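Local coordinates for suppressor protein MPT5 (Saccharomyces cerevisiae, PDB 5BZ1) that binds sequence elements in the 3'-UTRs of target mRNAs through its Pumilio-repeat domain and regulates their expression post-transcriptionally, including negative regulation of HO, at residues K185-S188 and V189-L192; F152-S155 and K156-F159. All coordinates share one frame; numbering follows the deposited sequence.

Contact 1 (K185-S188 and V189-L192)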
loop_
_atom_site.group_PDB
_atom_site.type_symbol
_atom_site.label_atom_id
_atom_site.label_comp_id
_atom_site.label_asym_id
_atom_site.label_seq_id
_atom_site.Cartn_x
_atom_site.Cartn_y
_atom_site.Cartn_z
ATOM N N LYS A 185 -1.348 -1.207 -1.781
ATOM C CA LYS A 185 -2.213 -1.730 -2.838
ATOM C C LYS A 185 -2.621 -3.161 -2.508
ATOM O O LYS A 185 -3.798 -3.514 -2.574
ATOM C CB LYS A 185 -1.499 -1.708 -4.193
ATOM C CG LYS A 185 -1.033 -0.331 -4.645
ATOM C CD LYS A 185 -2.188 0.640 -4.778
ATOM C CE LYS A 185 -1.696 2.039 -5.139
ATOM N NZ LYS A 185 -0.990 2.101 -6.452
ATOM N N LEU A 186 -1.632 -3.973 -2.149
ATOM C CA LEU A 186 -1.860 -5.363 -1.773
ATOM C C LEU A 186 -2.851 -5.486 -0.616
ATOM O O LEU A 186 -3.801 -6.269 -0.686
ATOM C CB LEU A 186 -0.536 -6.021 -1.389
ATOM C CG LEU A 186 -0.619 -7.481 -0.949
ATOM C CD1 LEU A 186 -0.963 -8.383 -2.130
ATOM C CD2 LEU A 186 0.674 -7.921 -0.301
ATOM N N LEU A 187 -2.624 -4.707 0.439
ATOM C CA LEU A 187 -3.450 -4.778 1.642
ATOM C C LEU A 187 -4.893 -4.359 1.373
ATOM O O LEU A 187 -5.808 -4.776 2.083
ATOM C CB LEU A 187 -2.851 -3.919 2.761
ATOM C CG LEU A 187 -1.569 -4.417 3.432
ATOM C CD1 LEU A 187 -1.035 -3.388 4.413
ATOM C CD2 LEU A 187 -1.810 -5.732 4.141
ATOM N N SER A 188 -5.094 -3.545 0.342
ATOM C CA SER A 188 -6.424 -3.030 0.034
ATOM C C SER A 188 -7.306 -4.052 -0.685
ATOM O O SER A 188 -8.523 -3.877 -0.759
ATOM C CB SER A 188 -6.328 -1.748 -0.797
ATOM O OG SER A 188 -5.809 -2.016 -2.085
ATOM N N VAL A 189 -6.702 -5.119 -1.204
ATOM C CA VAL A 189 -7.461 -6.114 -1.969
ATOM C C VAL A 189 -7.296 -7.563 -1.497
ATOM O O VAL A 189 -8.115 -8.415 -1.833
ATOM C CB VAL A 189 -7.119 -6.059 -3.482
ATOM C CG1 VAL A 189 -7.479 -4.709 -4.075
ATOM C CG2 VAL A 189 -5.649 -6.368 -3.699
ATOM N N CYS A 190 -6.242 -7.850 -0.737
ATOM C CA CYS A 190 -5.955 -9.231 -0.345
ATOM C C CYS A 190 -6.911 -9.737 0.741
ATOM O O CYS A 190 -7.662 -8.952 1.324
ATOM C CB CYS A 190 -4.497 -9.384 0.094
ATOM S SG CYS A 190 -4.097 -8.562 1.650
ATOM N N THR A 191 -6.893 -11.045 0.999
ATOM C CA THR A 191 -7.822 -11.649 1.958
ATOM C C THR A 191 -7.470 -11.289 3.398
ATOM O O THR A 191 -6.335 -10.917 3.694
ATOM C CB THR A 191 -7.872 -13.185 1.829
ATOM O OG1 THR A 191 -6.782 -13.773 2.551
ATOM C CG2 THR A 191 -7.803 -13.603 0.366
ATOM N N LEU A 192 -8.450 -11.409 4.289
ATOM C CA LEU A 192 -8.254 -11.075 5.695
ATOM C C LEU A 192 -7.101 -11.881 6.297
ATOM O O LEU A 192 -6.246 -11.330 6.995
ATOM C CB LEU A 192 -9.544 -11.304 6.484
ATOM C CG LEU A 192 -9.632 -10.680 7.875
ATOM C CD1 LEU A 192 -8.956 -9.320 7.894
ATOM C CD2 LEU A 192 -11.083 -10.550 8.301
HETATM O O HOH W 1 -8.416 -6.284 1.639
#
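Leu186 O takes two amide protons, from Val189 and Cys190, three and four residues on, and so gathers two bonds at the C-terminal end of the segment 185-188 in Pumilio repeat 5. Cys190 N gives a helical i-to-i+4 bond of 2.9 Å to Leu186 O, approaching almost in line with the carbonyl. Val189 N reaches Leu186 O at 3.2 Å from well above the carbonyl plane, an i-to-i+3 bond longer than the first. From CB outward, the Cys190 side chain stays beside this oxygen: CB lies 3.3 Å from Leu186 O, and SG, folded back between its own N and C (chi1 69°), sits equally near Leu186 O before resting against Leu187 CA at 3.8 Å. The preceding carbonyl, Lys185 O, accepts from Ser188 OG at 2.6 Å. Val189 CG2 lies against both carbonyls, 3.5 Å from Leu186 O and 3.6 Å from Lys185 O, and the valine also packs on Phe157 and Ile149. With an alanine here, both methyls go, and the two oxygens would probably lose their apolar cover, as would Phe157 and Ile149 their neighbour. A water donates to both Leu187 O and Cys190 O, bridging the two carbonyls. Lys185 O, Leu186 O and Leu187 O are thus met by a hydroxyl, two amides and a water, while the side chains of Leu186 and Val189 lie against Phe157 of repeat 4.

Contact 2 (F152-S155 and K156-F159)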
loop_
_atom_site.group_PDB
_atom_site.type_symbol
_atom_site.label_atom_id
_atom_site.label_comp_id
_atom_site.label_asym_id
_atom_site.label_seq_id
_atom_site.Cartn_x
_atom_site.Cartn_y
_atom_site.Cartn_z
ATOM N N PHE A 152 -5.283 -10.128 -10.848
ATOM C CA PHE A 152 -5.423 -11.523 -10.433
ATOM C C PHE A 152 -6.218 -11.679 -9.140
ATOM O O PHE A 152 -6.317 -10.743 -8.342
ATOM C CB PHE A 152 -4.047 -12.170 -10.250
ATOM C CG PHE A 152 -3.231 -12.252 -11.515
ATOM C CD1 PHE A 152 -3.832 -12.146 -12.767
ATOM C CD2 PHE A 152 -1.858 -12.450 -11.447
ATOM C CE1 PHE A 152 -3.070 -12.225 -13.931
ATOM C CE2 PHE A 152 -1.092 -12.533 -12.604
ATOM C CZ PHE A 152 -1.698 -12.420 -13.847
ATOM N N SER A 153 -6.778 -12.869 -8.939
ATOM C CA SER A 153 -7.431 -13.209 -7.678
ATOM C C SER A 153 -6.398 -13.301 -6.560
ATOM O O SER A 153 -5.279 -13.772 -6.785
ATOM C CB SER A 153 -8.156 -14.548 -7.796
ATOM O OG SER A 153 -8.700 -14.939 -6.547
ATOM N N PRO A 154 -6.768 -12.851 -5.350
ATOM C CA PRO A 154 -5.894 -12.953 -4.174
ATOM C C PRO A 154 -5.436 -14.385 -3.892
ATOM O O PRO A 154 -4.405 -14.570 -3.246
ATOM C CB PRO A 154 -6.783 -12.439 -3.036
ATOM C CG PRO A 154 -7.683 -11.447 -3.711
ATOM C CD PRO A 154 -7.977 -12.057 -5.067
ATOM N N SER A 155 -6.175 -15.379 -4.380
ATOM C CA SER A 155 -5.756 -16.773 -4.257
ATOM C C SER A 155 -4.438 -17.050 -4.999
ATOM O O SER A 155 -3.845 -18.119 -4.840
ATOM C CB SER A 155 -6.845 -17.711 -4.780
ATOM O OG SER A 155 -6.914 -17.668 -6.193
ATOM N N LYS A 156 -3.986 -16.087 -5.803
ATOM C CA LYS A 156 -2.740 -16.220 -6.557
ATOM C C LYS A 156 -1.590 -15.448 -5.905
ATOM O O LYS A 156 -0.443 -15.549 -6.348
ATOM C CB LYS A 156 -2.921 -15.707 -7.991
ATOM C CG LYS A 156 -4.174 -16.192 -8.710
ATOM C CD LYS A 156 -4.131 -17.685 -8.999
ATOM C CE LYS A 156 -5.283 -18.086 -9.914
ATOM N NZ LYS A 156 -5.343 -19.560 -10.141
ATOM N N PHE A 157 -1.896 -14.687 -4.856
ATOM C CA PHE A 157 -0.923 -13.766 -4.254
ATOM C C PHE A 157 0.198 -14.458 -3.466
ATOM O O PHE A 157 1.021 -13.784 -2.837
ATOM C CB PHE A 157 -1.621 -12.754 -3.332
ATOM C CG PHE A 157 -2.481 -11.742 -4.052
ATOM C CD1 PHE A 157 -2.514 -11.682 -5.439
ATOM C CD2 PHE A 157 -3.253 -10.838 -3.327
ATOM C CE1 PHE A 157 -3.307 -10.747 -6.093
ATOM C CE2 PHE A 157 -4.048 -9.901 -3.973
ATOM C CZ PHE A 157 -4.074 -9.856 -5.358
ATOM N N GLY A 158 0.224 -15.789 -3.498
ATOM C CA GLY A 158 1.167 -16.576 -2.720
ATOM C C GLY A 158 2.624 -16.139 -2.758
ATOM O O GLY A 158 3.254 -15.996 -1.710
ATOM N N PHE A 159 3.159 -15.919 -3.956
ATOM C CA PHE A 159 4.569 -15.559 -4.099
ATOM C C PHE A 159 4.895 -14.184 -3.518
ATOM O O PHE A 159 6.026 -13.929 -3.093
ATOM C CB PHE A 159 5.010 -15.645 -5.563
ATOM C CG PHE A 159 4.542 -14.497 -6.418
ATOM C CD1 PHE A 159 5.381 -13.416 -6.665
ATOM C CD2 PHE A 159 3.283 -14.513 -7.003
ATOM C CE1 PHE A 159 4.968 -12.364 -7.467
ATOM C CE2 PHE A 159 2.862 -13.462 -7.809
ATOM C CZ PHE A 159 3.706 -12.388 -8.040
HETATM O O HOH W 2 -1.325 -18.232 -4.010
#
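Ser153, Pro154, Lys156 and Phe157 meet round a short 3-10 turn in Pumilio repeat 4, one unit of the all-helical PUF domain; the turn, within residues 152-159, leads from helix 141-151 to helix 158-165. Its two backbone bonds each span three residues, as a 3-10 turn requires. Lys156 N donates to Ser153 O at 2.8 Å, and Phe157 N donates to Pro154 O at 3.0 Å; both donors stand above the plane of the carbonyl they reach. Pro154 O has a second partner in Gln194 NE2, a residue of helix 192-204, and is therefore gripped from within the turn and from the next repeat. Proline itself brings no amide proton, which suits a position at the start of a turn. Ser155 O and Gly158 N are joined through one water, which donates to Ser155 O at 2.7 Å and accepts from Gly158 N at 2.9 Å, bridging the turn to the first residue of the new helix. The hydroxyls of Ser153 and Ser155 make a weak, long hydrogen bond to each other. Lys156 bends at its second torsion (chi2 -68°): CB and CG pass close to Ser153 O, and the chain then carries NZ away to salt bridges with Asp116 and Glu112 of helix 112-121, so its charge is matched outside the turn. Phe157 turns CG anti to its own carbonyl carbon (chi1 -69°), laying the ring alongside the proline. Pro154 CB touches CE2 of the Phe157 ring at 3.8 Å, while Pro154 CA makes a CH-pi contact over the face, 3.4 Å from the ring centroid of Phe157 and 9° off its normal.

In the fold
Contact 2, in Pumilio repeat 4, comes first along the chain; contact 1 follows in repeat 5, and their centres lie about 10 Å apart. Contact 2 lies in the turn between helices 141-151 and 158-165, whereas contact 1 joins helix 179-189 to the loop leading to helix 192-204. They meet directly: Leu186 CD1 packs 3.6 Å from Phe157 CD2, and Thr191 CG2 lies 3.7 Å from Pro154 CB. Repeats 4 and 5 meet here through the turn of one and the helix and following loop of the other, one step in the stacking that builds the curved PUF scaffold. The nearest atom of contact 1 is about 5 Å from the bound RNA, against about 15 Å for contact 2.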